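Local coordinates for protein beta-N-acetylhexosaminidase (Thermotoga neapolitana, PDB 5BZA) that probably hydrolyses terminal non-reducing N-acetyl-D-hexosamine residues in N-acetyl-beta-D-hexosaminides, as a family 3 glycoside hydrolase that also binds metal ions, at residues 43-48 against 320-325; 70-75 against 101-106; 264-269 against 295-300. One frame throughout, in Å; residues are numbered along the deposited sequence.

Contact 1 of 3, residues 43-48 against 320-325; sequences YLFLDF and FNSGLI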
loop_
_atom_site.group_PDB
_atom_site.type_symbol
_atom_site.label_atom_id
_atom_site.label_comp_id
_atom_site.label_asym_id
_atom_site.label_seq_id
_atom_site.Cartn_x
_atom_site.Cartn_y
_atom_site.Cartn_z
ATOM N N TYR B 43 -8.010 9.911 2.458
ATOM C CA TYR B 43 -9.410 10.164 2.784
ATOM C C TYR B 43 -10.177 10.488 1.500
ATOM O O TYR B 43 -11.318 10.016 1.309
ATOM C CB TYR B 43 -9.563 11.283 3.819
ATOM C CG TYR B 43 -8.885 12.597 3.470
ATOM C CD1 TYR B 43 -7.565 12.832 3.825
ATOM C CD2 TYR B 43 -9.585 13.614 2.817
ATOM C CE1 TYR B 43 -6.951 14.017 3.529
ATOM C CE2 TYR B 43 -8.972 14.810 2.500
ATOM C CZ TYR B 43 -7.646 15.011 2.857
ATOM O OH TYR B 43 -7.019 16.214 2.537
ATOM N N LEU B 44 -9.557 11.264 0.599
ATOM C CA LEU B 44 -10.227 11.568 -0.673
ATOM C C LEU B 44 -10.410 10.342 -1.527
ATOM O O LEU B 44 -11.513 10.082 -2.026
ATOM C CB LEU B 44 -9.458 12.607 -1.493
ATOM C CG LEU B 44 -9.788 14.096 -1.438
ATOM C CD1 LEU B 44 -9.332 14.692 -2.775
ATOM C CD2 LEU B 44 -11.272 14.373 -1.205
ATOM N N PHE B 45 -9.340 9.581 -1.701
ATOM C CA PHE B 45 -9.410 8.352 -2.482
ATOM C C PHE B 45 -10.549 7.424 -1.997
ATOM O O PHE B 45 -11.441 7.043 -2.775
ATOM C CB PHE B 45 -8.025 7.666 -2.441
ATOM C CG PHE B 45 -8.025 6.267 -2.984
ATOM C CD1 PHE B 45 -8.365 6.018 -4.310
ATOM C CD2 PHE B 45 -7.739 5.180 -2.145
ATOM C CE1 PHE B 45 -8.400 4.694 -4.812
ATOM C CE2 PHE B 45 -7.762 3.859 -2.626
ATOM C CZ PHE B 45 -8.105 3.624 -3.968
ATOM N N LEU B 46 -10.588 7.146 -0.690
ATOM C CA LEU B 46 -11.610 6.268 -0.124
ATOM C C LEU B 46 -13.024 6.823 -0.288
ATOM O O LEU B 46 -13.964 6.066 -0.646
ATOM C CB LEU B 46 -11.328 6.014 1.372
ATOM C CG LEU B 46 -10.032 5.282 1.667
ATOM C CD1 LEU B 46 -9.791 5.158 3.185
ATOM C CD2 LEU B 46 -10.058 3.907 1.007
ATOM N N ASP B 47 -13.194 8.131 -0.047
ATOM C CA ASP B 47 -14.505 8.718 -0.217
ATOM C C ASP B 47 -14.941 8.659 -1.698
ATOM O O ASP B 47 -16.125 8.410 -1.999
ATOM C CB ASP B 47 -14.537 10.164 0.298
ATOM C CG ASP B 47 -15.978 10.720 0.405
ATOM O OD1 ASP B 47 -16.918 9.929 0.689
ATOM O OD2 ASP B 47 -16.186 11.940 0.201
ATOM N N PHE B 48 -14.006 8.898 -2.626
ATOM C CA PHE B 48 -14.275 8.760 -4.086
ATOM C C PHE B 48 -14.704 7.314 -4.424
ATOM O O PHE B 48 -15.731 7.107 -5.063
ATOM C CB PHE B 48 -13.021 9.168 -4.888
ATOM C CG PHE B 48 -13.256 9.459 -6.367
ATOM C CD1 PHE B 48 -14.530 9.490 -6.913
ATOM C CD2 PHE B 48 -12.165 9.762 -7.192
ATOM C CE1 PHE B 48 -14.722 9.808 -8.260
ATOM C CE2 PHE B 48 -12.335 10.078 -8.525
ATOM C CZ PHE B 48 -13.618 10.096 -9.070
ATOM N N PHE B 320 -14.982 -6.181 -4.616
ATOM C CA PHE B 320 -14.112 -5.360 -3.764
ATOM C C PHE B 320 -14.174 -3.858 -4.043
ATOM O O PHE B 320 -13.989 -3.394 -5.197
ATOM C CB PHE B 320 -12.660 -5.849 -3.871
ATOM C CG PHE B 320 -12.486 -7.271 -3.440
ATOM C CD1 PHE B 320 -12.630 -7.619 -2.100
ATOM C CD2 PHE B 320 -12.189 -8.258 -4.360
ATOM C CE1 PHE B 320 -12.476 -8.927 -1.684
ATOM C CE2 PHE B 320 -12.031 -9.573 -3.958
ATOM C CZ PHE B 320 -12.182 -9.906 -2.613
ATOM N N ASN B 321 -14.405 -3.094 -2.981
ATOM C CA ASN B 321 -14.293 -1.644 -3.072
ATOM C C ASN B 321 -13.862 -1.056 -1.705
ATOM O O ASN B 321 -14.627 -1.092 -0.752
ATOM C CB ASN B 321 -15.621 -1.044 -3.563
ATOM C CG ASN B 321 -15.500 0.415 -3.953
ATOM O OD1 ASN B 321 -14.744 1.142 -3.369
ATOM N ND2 ASN B 321 -16.275 0.846 -4.923
ATOM N N SER B 322 -12.630 -0.529 -1.632
ATOM C CA SER B 322 -12.064 0.029 -0.404
ATOM C C SER B 322 -12.870 1.245 0.135
ATOM O O SER B 322 -12.615 1.744 1.234
ATOM C CB SER B 322 -10.581 0.361 -0.616
ATOM O OG SER B 322 -10.355 1.370 -1.611
ATOM N N GLY B 323 -13.878 1.684 -0.611
ATOM C CA GLY B 323 -14.757 2.735 -0.135
ATOM C C GLY B 323 -15.592 2.372 1.100
ATOM O O GLY B 323 -16.221 3.229 1.731
ATOM N N LEU B 324 -15.635 1.089 1.417
ATOM C CA LEU B 324 -16.294 0.614 2.617
ATOM C C LEU B 324 -15.697 1.345 3.821
ATOM O O LEU B 324 -16.399 1.637 4.810
ATOM C CB LEU B 324 -16.144 -0.917 2.741
ATOM C CG LEU B 324 -14.738 -1.452 3.017
ATOM C CD1 LEU B 324 -14.431 -1.655 4.552
ATOM C CD2 LEU B 324 -14.461 -2.708 2.174
ATOM N N ILE B 325 -14.395 1.623 3.742
ATOM C CA ILE B 325 -13.741 2.332 4.842
ATOM C C ILE B 325 -14.400 3.719 5.025
ATOM O O ILE B 325 -14.807 4.109 6.147
ATOM C CB ILE B 325 -12.242 2.420 4.594
ATOM C CG1 ILE B 325 -11.696 0.982 4.573
ATOM C CG2 ILE B 325 -11.560 3.303 5.644
ATOM C CD1 ILE B 325 -10.182 0.845 4.230
#
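L46 carries most of the close packing here, its two methyl branches parting to meet different portions of 320-325. With CG beside its own backbone N (chi1 -64°), the side chain reaches across so that CD2 rests against the backbone carbonyl of S322, 3.4 Å from S322 O, and 3.7 Å from S322 OG. The other branch crosses I325 obliquely, L46 CD1 lying 3.6 Å from I325 CG2. The backbones close up beside it: L46 O accepts a CA-H...O contact from G323 CA at 3.5 Å. A CB on G323 would sit close to L46 O, crowded by N321 OD1, so the lack of a side chain suits the close approach. The ring of F45 adds a lighter touch on S322 through CE2, 3.7 Å from S322 OG, a hydroxyl itself hydrogen-bonded to L106 O. Helix 42-54 follows strand 31-34 and precedes strand 59-62 in the TIM barrel, and the contact sets it against the entry to helix 323-331, which follows the barrel and leads toward the C-terminal domain. D47 and Y43 tie the same barrel helix to that domain, through K457 and E372. The packing loosens at the partly exposed N321 and L324, neither of which touches 43-48. N321 turns its amide oxygen onto the chain ahead, where G323 N gives a capping bond to N321 OD1 (2.9 Å), the donor standing above the carbonyl plane, while N321 ND2 bonds to M49 O, farther along helix 42-54. L324 points away from the barrel helix and packs on Y95 of the second subunit.

Contact 2 of 3, residues 70-75 against 101-106; sequences EVLKYV and RIMNTL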
loop_
_atom_site.group_PDB
_atom_site.type_symbol
_atom_site.label_atom_id
_atom_site.label_comp_id
_atom_site.label_asym_id
_atom_site.label_seq_id
_atom_site.Cartn_x
_atom_site.Cartn_y
_atom_site.Cartn_z
ATOM N N GLU B 70 4.715 5.372 -10.574
ATOM C CA GLU B 70 4.065 4.615 -9.491
ATOM C C GLU B 70 3.205 5.620 -8.729
ATOM O O GLU B 70 3.702 6.626 -8.279
ATOM C CB GLU B 70 5.118 3.930 -8.587
ATOM C CG GLU B 70 5.689 2.626 -9.219
ATOM C CD GLU B 70 6.832 1.971 -8.462
ATOM O OE1 GLU B 70 7.500 2.676 -7.674
ATOM O OE2 GLU B 70 7.047 0.726 -8.628
ATOM N N VAL B 71 1.907 5.368 -8.630
ATOM C CA VAL B 71 1.004 6.325 -8.001
ATOM C C VAL B 71 0.236 5.695 -6.826
ATOM O O VAL B 71 -0.350 6.400 -6.024
ATOM C CB VAL B 71 0.030 6.871 -8.999
ATOM C CG1 VAL B 71 0.802 7.672 -10.072
ATOM C CG2 VAL B 71 -0.764 5.730 -9.610
ATOM N N LEU B 72 0.278 4.370 -6.731
ATOM C CA LEU B 72 -0.421 3.641 -5.688
ATOM C C LEU B 72 0.562 3.220 -4.599
ATOM O O LEU B 72 1.425 2.365 -4.811
ATOM C CB LEU B 72 -1.126 2.414 -6.259
ATOM C CG LEU B 72 -2.240 2.618 -7.288
ATOM C CD1 LEU B 72 -2.864 1.285 -7.742
ATOM C CD2 LEU B 72 -3.298 3.582 -6.732
ATOM N N LYS B 73 0.409 3.798 -3.403
ATOM C CA LYS B 73 1.325 3.430 -2.338
ATOM C C LYS B 73 1.074 1.989 -1.894
ATOM O O LYS B 73 1.934 1.379 -1.255
ATOM C CB LYS B 73 1.196 4.358 -1.155
ATOM C CG LYS B 73 -0.036 4.127 -0.324
ATOM C CD LYS B 73 0.073 4.994 0.890
ATOM C CE LYS B 73 -1.048 4.769 1.852
ATOM N NZ LYS B 73 -0.803 5.729 2.947
ATOM N N TYR B 74 -0.123 1.486 -2.210
ATOM C CA TYR B 74 -0.551 0.127 -1.873
ATOM C C TYR B 74 0.213 -0.980 -2.584
ATOM O O TYR B 74 0.380 -2.079 -2.031
ATOM C CB TYR B 74 -2.030 0.009 -2.189
ATOM C CG TYR B 74 -2.788 1.222 -1.663
ATOM C CD1 TYR B 74 -3.002 1.392 -0.266
ATOM C CD2 TYR B 74 -3.262 2.215 -2.540
ATOM C CE1 TYR B 74 -3.663 2.503 0.213
ATOM C CE2 TYR B 74 -3.956 3.320 -2.060
ATOM C CZ TYR B 74 -4.141 3.461 -0.683
ATOM O OH TYR B 74 -4.806 4.557 -0.204
ATOM N N VAL B 75 0.693 -0.681 -3.803
ATOM C CA VAL B 75 1.504 -1.614 -4.554
ATOM C C VAL B 75 2.963 -1.411 -4.220
ATOM O O VAL B 75 3.474 -0.297 -4.318
ATOM C CB VAL B 75 1.325 -1.430 -6.097
ATOM C CG1 VAL B 75 2.185 -2.455 -6.853
ATOM C CG2 VAL B 75 -0.117 -1.610 -6.468
ATOM N N ARG B 101 -3.712 -7.815 -8.303
ATOM C CA ARG B 101 -4.511 -8.404 -7.216
ATOM C C ARG B 101 -4.782 -7.298 -6.201
ATOM O O ARG B 101 -5.944 -7.025 -5.840
ATOM C CB ARG B 101 -3.784 -9.606 -6.598
ATOM C CG ARG B 101 -4.723 -10.574 -5.889
ATOM C CD ARG B 101 -4.048 -11.927 -5.557
ATOM N NE ARG B 101 -5.006 -12.903 -5.027
ATOM C CZ ARG B 101 -5.096 -13.301 -3.747
ATOM N NH1 ARG B 101 -4.259 -12.836 -2.810
ATOM N NH2 ARG B 101 -6.025 -14.198 -3.404
ATOM N N ILE B 102 -3.714 -6.583 -5.834
ATOM C CA ILE B 102 -3.843 -5.453 -4.934
ATOM C C ILE B 102 -4.804 -4.363 -5.459
ATOM O O ILE B 102 -5.718 -3.939 -4.721
ATOM C CB ILE B 102 -2.453 -4.863 -4.633
ATOM C CG1 ILE B 102 -1.627 -5.869 -3.826
ATOM C CG2 ILE B 102 -2.604 -3.621 -3.852
ATOM C CD1 ILE B 102 -0.199 -5.442 -3.523
ATOM N N MET B 103 -4.645 -3.961 -6.740
ATOM C CA MET B 103 -5.480 -2.950 -7.389
ATOM C C MET B 103 -6.950 -3.345 -7.372
ATOM O O MET B 103 -7.843 -2.536 -7.030
ATOM C CB MET B 103 -5.047 -2.738 -8.868
ATOM C CG MET B 103 -3.718 -2.063 -9.077
ATOM S SD MET B 103 -3.010 -2.174 -10.781
ATOM C CE MET B 103 -1.366 -1.522 -10.435
ATOM N N ASN B 104 -7.195 -4.594 -7.765
ATOM C CA ASN B 104 -8.540 -5.137 -7.841
ATOM C C ASN B 104 -9.150 -5.102 -6.443
ATOM O O ASN B 104 -10.341 -4.816 -6.307
ATOM C CB ASN B 104 -8.562 -6.576 -8.379
ATOM C CG ASN B 104 -9.984 -7.190 -8.363
ATOM O OD1 ASN B 104 -10.429 -7.779 -7.368
ATOM N ND2 ASN B 104 -10.686 -7.045 -9.456
ATOM N N THR B 105 -8.347 -5.419 -5.411
ATOM C CA THR B 105 -8.863 -5.401 -4.036
ATOM C C THR B 105 -9.261 -3.991 -3.658
ATOM O O THR B 105 -10.251 -3.787 -2.949
ATOM C CB THR B 105 -7.831 -5.925 -3.002
ATOM O OG1 THR B 105 -7.415 -7.238 -3.361
ATOM C CG2 THR B 105 -8.429 -5.979 -1.607
ATOM N N LEU B 106 -8.481 -3.000 -4.098
ATOM C CA LEU B 106 -8.817 -1.628 -3.725
ATOM C C LEU B 106 -10.092 -1.118 -4.360
ATOM O O LEU B 106 -10.743 -0.231 -3.804
ATOM C CB LEU B 106 -7.683 -0.680 -4.057
ATOM C CG LEU B 106 -6.371 -0.833 -3.297
ATOM C CD1 LEU B 106 -5.336 0.064 -4.011
ATOM C CD2 LEU B 106 -6.576 -0.422 -1.823
#
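Y74 and L106, with I102 one turn earlier on the helix, bury the most surface in this contact. Y74 sets out toward the helix, CG anti to its carbonyl carbon, and L106 meets its ring with both methyls. L106 CD2 sits over one face in a CH-pi contact, 4.2 Å from the ring centroid and only 13° off the normal. L106 CD1 presses more tightly on the ring beside it, 3.3 Å from Y74 CD2. The opposite face is covered by the neighbouring K73, whose CG lies over the ring centre, so the phenol is held between two aliphatic chains. Its hydroxyl is hydrogen-bonded to E42, which anchors the far end of the ring. I102 comes in at the base of Y74: I102 CD1 approaches Y74 O at 3.7 Å, and I102 CG2 lies 4.0 Å from Y74 CB. The same CG2 branch of I102 is also 4.1 Å from V75 CG2. Along the flank, the extended chain of M103 passes L72 at about a right angle, with L72 CD1 3.7 Å from M103 CG, and its terminal methyl continues to V75. The side chains meet through carbon atoms, and all six touching residues are buried. On another side of the helix, T105 and R101 make reciprocal hydrogen bonds with R101 and T105 of the second subunit. A type I turn from L72 to V75 brings L72, Y74 and V75 onto the last turns of helix 89-106, within the long connection that carries the chain from strand 59-62 to strand 110-111, a beta-alpha-beta crossover of the TIM barrel.

Contact 3 of 3, residues 264-269 against 295-300; sequences FFIEAG and GSIERG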
loop_
_atom_site.group_PDB
_atom_site.type_symbol
_atom_site.label_atom_id
_atom_site.label_comp_id
_atom_site.label_asym_id
_atom_site.label_seq_id
_atom_site.Cartn_x
_atom_site.Cartn_y
_atom_site.Cartn_z
ATOM N N PHE B 264 -12.224 13.274 -35.545
ATOM C CA PHE B 264 -11.217 12.409 -36.135
ATOM C C PHE B 264 -11.126 11.104 -35.321
ATOM O O PHE B 264 -11.162 10.018 -35.895
ATOM C CB PHE B 264 -9.852 13.095 -36.196
ATOM C CG PHE B 264 -9.684 14.059 -37.359
ATOM C CD1 PHE B 264 -10.205 13.758 -38.604
ATOM C CD2 PHE B 264 -8.997 15.274 -37.186
ATOM C CE1 PHE B 264 -10.033 14.641 -39.678
ATOM C CE2 PHE B 264 -8.834 16.167 -38.231
ATOM C CZ PHE B 264 -9.343 15.848 -39.501
ATOM N N PHE B 265 -11.020 11.212 -33.994
ATOM C CA PHE B 265 -10.840 10.006 -33.194
ATOM C C PHE B 265 -11.997 9.023 -33.389
ATOM O O PHE B 265 -11.778 7.832 -33.623
ATOM C CB PHE B 265 -10.688 10.368 -31.719
ATOM C CG PHE B 265 -10.658 9.178 -30.801
ATOM C CD1 PHE B 265 -9.506 8.418 -30.651
ATOM C CD2 PHE B 265 -11.799 8.810 -30.092
ATOM C CE1 PHE B 265 -9.496 7.318 -29.783
ATOM C CE2 PHE B 265 -11.783 7.712 -29.220
ATOM C CZ PHE B 265 -10.635 6.973 -29.066
ATOM N N ILE B 266 -13.228 9.500 -33.311
ATOM C CA ILE B 266 -14.338 8.551 -33.390
ATOM C C ILE B 266 -14.522 8.014 -34.813
ATOM O O ILE B 266 -14.719 6.805 -35.030
ATOM C CB ILE B 266 -15.632 9.189 -32.867
ATOM C CG1 ILE B 266 -15.493 9.441 -31.357
ATOM C CG2 ILE B 266 -16.816 8.246 -33.074
ATOM C CD1 ILE B 266 -15.292 8.165 -30.533
ATOM N N GLU B 267 -14.411 8.910 -35.786
ATOM C CA GLU B 267 -14.485 8.504 -37.182
ATOM C C GLU B 267 -13.331 7.550 -37.527
ATOM O O GLU B 267 -13.441 6.775 -38.489
ATOM C CB GLU B 267 -14.510 9.731 -38.088
ATOM C CG GLU B 267 -15.892 10.378 -38.115
ATOM C CD GLU B 267 -16.953 9.443 -38.712
ATOM O OE1 GLU B 267 -16.724 8.911 -39.821
ATOM O OE2 GLU B 267 -18.005 9.220 -38.076
ATOM N N ALA B 268 -12.215 7.666 -36.792
ATOM C CA ALA B 268 -11.029 6.821 -36.976
ATOM C C ALA B 268 -11.217 5.407 -36.461
ATOM O O ALA B 268 -10.445 4.505 -36.793
ATOM C CB ALA B 268 -9.810 7.447 -36.344
ATOM N N GLY B 269 -12.232 5.198 -35.640
ATOM C CA GLY B 269 -12.464 3.867 -35.118
ATOM C C GLY B 269 -12.185 3.816 -33.638
ATOM O O GLY B 269 -12.231 2.765 -33.050
ATOM N N GLY B 295 -24.339 15.210 -38.309
ATOM C CA GLY B 295 -23.924 14.097 -39.142
ATOM C C GLY B 295 -22.425 13.975 -39.424
ATOM O O GLY B 295 -22.019 13.114 -40.218
ATOM N N SER B 296 -21.599 14.826 -38.811
ATOM C CA SER B 296 -20.147 14.754 -39.034
ATOM C C SER B 296 -19.526 13.490 -38.411
ATOM O O SER B 296 -18.349 13.200 -38.642
ATOM C CB SER B 296 -19.452 15.973 -38.432
ATOM O OG SER B 296 -20.177 17.153 -38.696
ATOM N N ILE B 297 -20.330 12.758 -37.631
ATOM C CA ILE B 297 -19.968 11.481 -37.032
ATOM C C ILE B 297 -21.074 10.485 -37.329
ATOM O O ILE B 297 -22.244 10.752 -37.027
ATOM C CB ILE B 297 -19.742 11.593 -35.463
ATOM C CG1 ILE B 297 -18.425 12.330 -35.159
ATOM C CG2 ILE B 297 -19.708 10.205 -34.777
ATOM C CD1 ILE B 297 -18.067 12.406 -33.662
ATOM N N GLU B 298 -20.716 9.362 -37.956
ATOM C CA GLU B 298 -21.668 8.293 -38.254
ATOM C C GLU B 298 -22.245 7.684 -36.963
ATOM O O GLU B 298 -21.488 7.343 -36.042
ATOM C CB GLU B 298 -21.016 7.180 -39.087
ATOM C CG GLU B 298 -22.046 6.223 -39.684
ATOM C CD GLU B 298 -21.444 4.932 -40.216
ATOM O OE1 GLU B 298 -20.203 4.771 -40.174
ATOM O OE2 GLU B 298 -22.229 4.059 -40.659
ATOM N N ARG B 299 -23.567 7.525 -36.905
ATOM C CA ARG B 299 -24.220 6.966 -35.723
ATOM C C ARG B 299 -23.743 5.552 -35.445
ATOM O O ARG B 299 -23.589 5.160 -34.285
ATOM C CB ARG B 299 -25.741 6.922 -35.888
ATOM C CG ARG B 299 -26.473 6.428 -34.642
ATOM C CD ARG B 299 -27.958 6.201 -34.915
ATOM N NE ARG B 299 -28.169 4.836 -35.430
ATOM C CZ ARG B 299 -29.316 4.381 -35.927
ATOM N NH1 ARG B 299 -30.381 5.174 -35.999
ATOM N NH2 ARG B 299 -29.392 3.129 -36.357
ATOM N N GLY B 300 -23.536 4.781 -36.517
ATOM C CA GLY B 300 -23.124 3.389 -36.396
ATOM C C GLY B 300 -21.876 3.225 -35.540
ATOM O O GLY B 300 -21.745 2.261 -34.774
#
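The approach begins at S296, whose carbonyl faces the aliphatic part of a glutamate on the opposing helix: S296 O is 3.8 Å from E267 CG. I297 follows and works in two ways. Its side chain crosses I266 obliquely, I297 CG2 lying 3.9 Å from I266 CG2, while I297 CD1 comes 4.1 Å from I266 CB. The isoleucine also packs on L288 and L291 of helix 281-293, so it links three pieces of the fold. Its backbone passes close to the carboxylate, with I297 CA 3.2 Å from E267 OE2. At E298 comes the one hydrogen bond between the segments: E298 N donates to E267 OE2 at 2.7 Å, with an N-H...O angle of 158°, and reaches that oxygen from above the carboxylate plane. E267 gets there by a bent chain, CG beside its backbone N and a second turn at chi2 (-64°). E298 is the N-cap residue of helix 299-314, into which the chain then turns. On the other segment, helix 258-268 ends in a Schellman motif at G269, so E267 reaches out from a last helical turn to the threshold of another helix. An alanine in place of E267 would remove the acceptor for E298 N and the salt-bridge partner of K301, and would probably loosen the start of helix 299-314. The carboxylate of E298 lies nearby, E298 OE1 being 5.4 Å from E267 OE2, but K301 forms a salt bridge with E267 OE1. Together with the adjacent helix N-terminus and the backbone N-H, this lysine is likely to stabilise the charged form of E267.

In the fold
Contacts 1 and 2 adjoin, with centres about 13 Å apart. S322 OG is hydrogen-bonded to L106 O at 2.7 Å, and F45 CD2 is 3.6 Å from Y74 OH. Both touch the second subunit, and contact 2 is nested in the chain loop that contact 1 closes. Contact 3 is nested there too but stands apart on the barrel, its centre about 37 and 36 Å from those of contacts 1 and 2. No segment supplies a known metal ligand. G323 is about 6 Å from the side chain of E327, a metal ligand, and about 10 Å from a bound cadmium; the E298 side chain is about 8 Å from that of E303, whose zinc is not bound in this model.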